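Local atomic coordinates of carbohydrate kinase, FGGY (PDB entry 3IFR), a protein that probably phosphorylates D-xylulose, acting as a xylulose kinase of the FGGY family of carbohydrate kinases. Residues A[423-428]-A[473-478]; A[409-412]-A[416-419]. All coordinates share one frame; numbering follows the deposited sequence.

Interaction 1 of 2, residues A[423-428]-A[473-478]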
loop_
_atom_site.group_PDB
_atom_site.type_symbol
_atom_site.label_atom_id
_atom_site.label_comp_id
_atom_site.label_asym_id
_atom_site.label_seq_id
_atom_site.Cartn_x
_atom_site.Cartn_y
_atom_site.Cartn_z
ATOM N N VAL A 423 1.658 23.991 -0.628
ATOM C CA VAL A 423 2.165 23.596 -1.953
ATOM C C VAL A 423 1.005 23.061 -2.795
ATOM O O VAL A 423 0.893 23.280 -4.014
ATOM C CB VAL A 423 3.238 22.506 -1.823
ATOM C CG1 VAL A 423 3.271 21.646 -3.068
ATOM C CG2 VAL A 423 4.599 23.137 -1.488
ATOM N N LEU A 424 0.140 22.347 -2.098
ATOM C CA LEU A 424 -0.976 21.729 -2.724
ATOM C C LEU A 424 -2.032 22.811 -2.918
ATOM O O LEU A 424 -2.746 22.820 -3.905
ATOM C CB LEU A 424 -1.499 20.645 -1.794
ATOM C CG LEU A 424 -2.492 19.695 -2.418
ATOM C CD1 LEU A 424 -1.734 18.777 -3.345
ATOM C CD2 LEU A 424 -3.208 18.926 -1.287
ATOM N N GLN A 425 -2.161 23.710 -1.951
ATOM C CA GLN A 425 -3.133 24.786 -2.101
ATOM C C GLN A 425 -4.522 24.135 -2.044
ATOM O O GLN A 425 -5.455 24.498 -2.779
ATOM C CB GLN A 425 -2.853 25.468 -3.438
ATOM C CG GLN A 425 -2.585 26.996 -3.488
ATOM C CD GLN A 425 -2.351 27.727 -2.175
ATOM O OE1 GLN A 425 -1.289 27.662 -1.570
ATOM N NE2 GLN A 425 -3.325 28.516 -1.793
ATOM N N ARG A 426 -4.643 23.147 -1.163
ATOM C CA ARG A 426 -5.944 22.642 -0.742
ATOM C C ARG A 426 -5.868 22.248 0.706
ATOM O O ARG A 426 -4.796 21.965 1.207
ATOM C CB ARG A 426 -6.390 21.472 -1.602
ATOM C CG ARG A 426 -7.184 21.935 -2.810
ATOM C CD ARG A 426 -6.861 21.076 -4.000
ATOM N NE ARG A 426 -7.533 21.474 -5.250
ATOM C CZ ARG A 426 -7.794 22.729 -5.609
ATOM N NH1 ARG A 426 -7.465 23.747 -4.822
ATOM N NH2 ARG A 426 -8.383 22.963 -6.771
ATOM N N PRO A 427 -7.006 22.280 1.413
ATOM C CA PRO A 427 -6.948 21.894 2.823
ATOM C C PRO A 427 -6.493 20.448 2.980
ATOM O O PRO A 427 -6.862 19.624 2.140
ATOM C CB PRO A 427 -8.411 22.066 3.280
ATOM C CG PRO A 427 -8.981 23.107 2.335
ATOM C CD PRO A 427 -8.351 22.730 1.018
ATOM N N VAL A 428 -5.685 20.146 3.997
ATOM C CA VAL A 428 -5.235 18.780 4.186
ATOM C C VAL A 428 -5.745 18.270 5.536
ATOM O O VAL A 428 -5.423 18.850 6.565
ATOM C CB VAL A 428 -3.680 18.651 4.142
ATOM C CG1 VAL A 428 -3.278 17.246 4.453
ATOM C CG2 VAL A 428 -3.067 19.119 2.797
ATOM N N ALA A 473 -1.310 33.101 -0.103
ATOM C CA ALA A 473 -0.223 33.967 -0.485
ATOM C C ALA A 473 1.053 33.222 -0.821
ATOM O O ALA A 473 1.928 33.782 -1.414
ATOM C CB ALA A 473 0.039 34.967 0.581
ATOM N N LYS A 474 1.123 31.957 -0.436
ATOM C CA LYS A 474 2.200 31.044 -0.715
ATOM C C LYS A 474 2.031 30.319 -2.023
ATOM O O LYS A 474 2.909 29.658 -2.455
ATOM C CB LYS A 474 2.224 30.000 0.367
ATOM C CG LYS A 474 3.343 30.027 1.287
ATOM C CD LYS A 474 3.607 31.339 1.839
ATOM C CE LYS A 474 4.370 31.178 3.077
ATOM N NZ LYS A 474 5.071 32.369 3.399
ATOM N N ALA A 475 0.893 30.430 -2.661
ATOM C CA ALA A 475 0.677 29.703 -3.883
ATOM C C ALA A 475 1.642 30.113 -4.982
ATOM O O ALA A 475 2.015 29.318 -5.780
ATOM C CB ALA A 475 -0.679 29.850 -4.329
ATOM N N GLU A 476 2.044 31.361 -4.985
ATOM C CA GLU A 476 2.867 31.905 -6.034
ATOM C C GLU A 476 4.344 31.506 -5.932
ATOM O O GLU A 476 4.934 31.224 -6.888
ATOM C CB GLU A 476 2.685 33.404 -6.065
ATOM C CG GLU A 476 3.174 34.082 -7.269
ATOM C CD GLU A 476 3.064 35.587 -7.162
ATOM O OE1 GLU A 476 2.153 36.134 -7.806
ATOM O OE2 GLU A 476 3.862 36.210 -6.424
ATOM N N VAL A 477 4.910 31.469 -4.759
ATOM C CA VAL A 477 6.206 30.881 -4.564
ATOM C C VAL A 477 6.228 29.363 -4.766
ATOM O O VAL A 477 7.056 28.869 -5.440
ATOM C CB VAL A 477 6.789 31.271 -3.231
ATOM C CG1 VAL A 477 5.850 31.047 -2.168
ATOM C CG2 VAL A 477 7.951 30.504 -2.969
ATOM N N TYR A 478 5.301 28.623 -4.215
ATOM C CA TYR A 478 5.361 27.180 -4.428
ATOM C C TYR A 478 5.064 26.765 -5.884
ATOM O O TYR A 478 5.614 25.769 -6.363
ATOM C CB TYR A 478 4.543 26.392 -3.407
ATOM C CG TYR A 478 5.243 26.300 -2.077
ATOM C CD1 TYR A 478 6.543 25.845 -2.003
ATOM C CD2 TYR A 478 4.609 26.667 -0.895
ATOM C CE1 TYR A 478 7.220 25.772 -0.792
ATOM C CE2 TYR A 478 5.267 26.582 0.309
ATOM C CZ TYR A 478 6.576 26.142 0.354
ATOM O OH TYR A 478 7.247 26.031 1.555
#

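Interaction 2 of 2, residues A[409-412]-A[416-419]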
loop_
_atom_site.group_PDB
_atom_site.type_symbol
_atom_site.label_atom_id
_atom_site.label_comp_id
_atom_site.label_asym_id
_atom_site.label_seq_id
_atom_site.Cartn_x
_atom_site.Cartn_y
_atom_site.Cartn_z
ATOM N N GLY A 409 3.672 8.913 9.810
ATOM C CA GLY A 409 4.675 9.595 10.602
ATOM C C GLY A 409 4.900 11.063 10.313
ATOM O O GLY A 409 5.077 11.837 11.228
ATOM N N GLY A 410 4.903 11.448 9.045
ATOM C CA GLY A 410 5.211 12.821 8.696
ATOM C C GLY A 410 4.170 13.789 9.234
ATOM O O GLY A 410 4.455 14.988 9.404
ATOM N N THR A 411 2.967 13.288 9.507
ATOM C CA THR A 411 1.926 14.154 10.056
ATOM C C THR A 411 2.287 14.692 11.435
ATOM O O THR A 411 1.709 15.647 11.897
ATOM C CB THR A 411 0.571 13.471 10.151
ATOM O OG1 THR A 411 0.666 12.324 11.009
ATOM C CG2 THR A 411 0.083 13.079 8.771
ATOM N N ARG A 412 3.247 14.086 12.102
ATOM C CA ARG A 412 3.704 14.636 13.370
ATOM C C ARG A 412 4.505 15.934 13.196
ATOM O O ARG A 412 4.796 16.612 14.190
ATOM C CB ARG A 412 4.546 13.613 14.127
ATOM C CG ARG A 412 3.769 12.495 14.809
ATOM C CD ARG A 412 4.738 11.462 15.450
ATOM N NE ARG A 412 5.031 10.304 14.594
ATOM C CZ ARG A 412 4.323 9.167 14.594
ATOM N NH1 ARG A 412 3.273 9.036 15.405
ATOM N NH2 ARG A 412 4.650 8.154 13.784
ATOM N N TRP A 416 6.005 20.410 8.230
ATOM C CA TRP A 416 5.967 19.684 6.969
ATOM C C TRP A 416 4.562 19.800 6.402
ATOM O O TRP A 416 4.395 20.102 5.232
ATOM C CB TRP A 416 6.359 18.213 7.135
ATOM C CG TRP A 416 6.881 17.582 5.868
ATOM C CD1 TRP A 416 7.170 18.214 4.669
ATOM C CD2 TRP A 416 7.226 16.199 5.674
ATOM N NE1 TRP A 416 7.625 17.297 3.760
ATOM C CE2 TRP A 416 7.685 16.062 4.356
ATOM C CE3 TRP A 416 7.187 15.063 6.503
ATOM C CZ2 TRP A 416 8.107 14.834 3.842
ATOM C CZ3 TRP A 416 7.615 13.858 5.999
ATOM C CH2 TRP A 416 8.061 13.749 4.677
HETATM N N MSE A 417 3.562 19.575 7.255
HETATM C CA MSE A 417 2.174 19.593 6.822
HETATM C C MSE A 417 1.725 20.998 6.362
HETATM O O MSE A 417 0.997 21.129 5.385
HETATM C CB MSE A 417 1.275 19.038 7.917
HETATM C CG MSE A 417 1.574 17.607 8.276
HETATM SE SE MSE A 417 1.414 16.324 6.747
HETATM C CE MSE A 417 3.270 16.429 6.059
ATOM N N GLY A 418 2.170 22.043 7.054
ATOM C CA GLY A 418 1.944 23.403 6.594
ATOM C C GLY A 418 2.527 23.518 5.205
ATOM O O GLY A 418 1.884 24.012 4.270
ATOM N N ILE A 419 3.743 23.004 5.034
ATOM C CA ILE A 419 4.370 23.054 3.721
ATOM C C ILE A 419 3.535 22.295 2.701
ATOM O O ILE A 419 3.304 22.773 1.592
ATOM C CB ILE A 419 5.813 22.517 3.775
ATOM C CG1 ILE A 419 6.727 23.564 4.442
ATOM C CG2 ILE A 419 6.320 22.030 2.369
ATOM C CD1 ILE A 419 8.030 22.963 4.915
#

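Interaction 1 of 2, residues A[423-428]-A[473-478]
Val423, in the last turn of helix 414-424, presses one methyl onto the ring of Tyr478 near the start of helix 475-496. From CB the valine forks: CG1, roughly anti to the backbone N (chi1 152°), takes no part across this contact, and CG2, anti to the carbonyl carbon, alone meets the ring. CG2 sits 3.4 Å from the centroid of the Tyr478 ring and 18° off the ring normal, a CH-pi contact over the face. It is displaced toward the rim, on the side of the ring root, since its nearest atom is Tyr478 CG at 3.3 Å while Tyr478 CZ is 4.0 Å away. At the far end of the ring the hydroxyl is hydrogen-bonded to Glu381 and Arg377 of helix 372-397, which fixes that end. Helix 372-397 also meets Val423 through Ala384 and Leu385. The contact, which no hydrogen bond spans, packs helix 475-496 against the end of helix 414-424 in the C-terminal half of this actin-like ATPase fold, with helix 372-397 touching both. After Leu424 the helix ends, and Gln425, with a positive phi of 68°, turns the chain toward strand 428-432. There the Gln425 side chain lies against the methyl of Ala475: Gln425 CG and Gln425 CD are each 3.5 Å from Ala475 CB.

Interaction 2 of 2, residues A[409-412]-A[416-419]
The indole of Trp416 meets Gly410 through the benzo part of its ring system: Gly410 CA stands 3.7 Å from Trp416 CE3 and 3.8 Å from Trp416 CZ3, approaching obliquely. Elsewhere round the indole, Phe265 packs edge-to-face with it, Val383 of helix 372-397 touches it, and NE1 hydrogen-bonds to the backbone oxygen of Leu380 in the same helix. The ring is placed by a chi1 of -156°, which sets CG roughly anti to the backbone N. Gly410, having no side chain, brings its bare CA up to the benzo part of the indole.

Beside the tryptophan, selenomethionine 417 (Met417) bends at chi2 and chi3 and lies along the 3-10 turn. Its CG comes within 3.9 Å of Thr411 CA, its SE within 4.0 Å of Thr411 CG2, and its CE within 3.8 Å of Gly410 O. Thr411 thus offers its CA and methyl to this neighbour, while its hydroxyl hydrogen-bonds to the carbonyl of Asp408. Ala406 on strand 403-407 and Leu430 on the neighbouring strand 428-432 touch both Thr411 and Met417. The turn itself is closed by the backbone bond from Arg412 N to Gly409 O, 3.0 Å long, and forms the strand-to-helix connection of a beta-alpha-beta unit; Asp408-Gly409-Gly410 is reminiscent of the glycine-rich adenosine motif of actin-like ATPases. No hydrogen bond links the segments, so their fit rests on van der Waals contact, with the polar ends of Thr411 and Trp416 satisfied by other backbone carbonyls.

Both contacts use helix 414-424, and their centres lie 14 Å apart on the same side of the chain's centre. Interaction 2 comes first along the chain, where the turn after strand 403-407 folds against the first turns of the helix; interaction 1 follows at its far end, where the chain leaves for strand 428-432. Those parallel strands are neighbours in one mixed sheet, so the two contacts bracket the helix of a beta-alpha-beta crossover. Interaction 1 adds helix 475-496 from the end of the chain. The sites also touch directly, Tyr478 OH lying 3.8 Å from Ile419 CG1, and helix 372-397 packs against both, tying three helices together in the C-terminal domain.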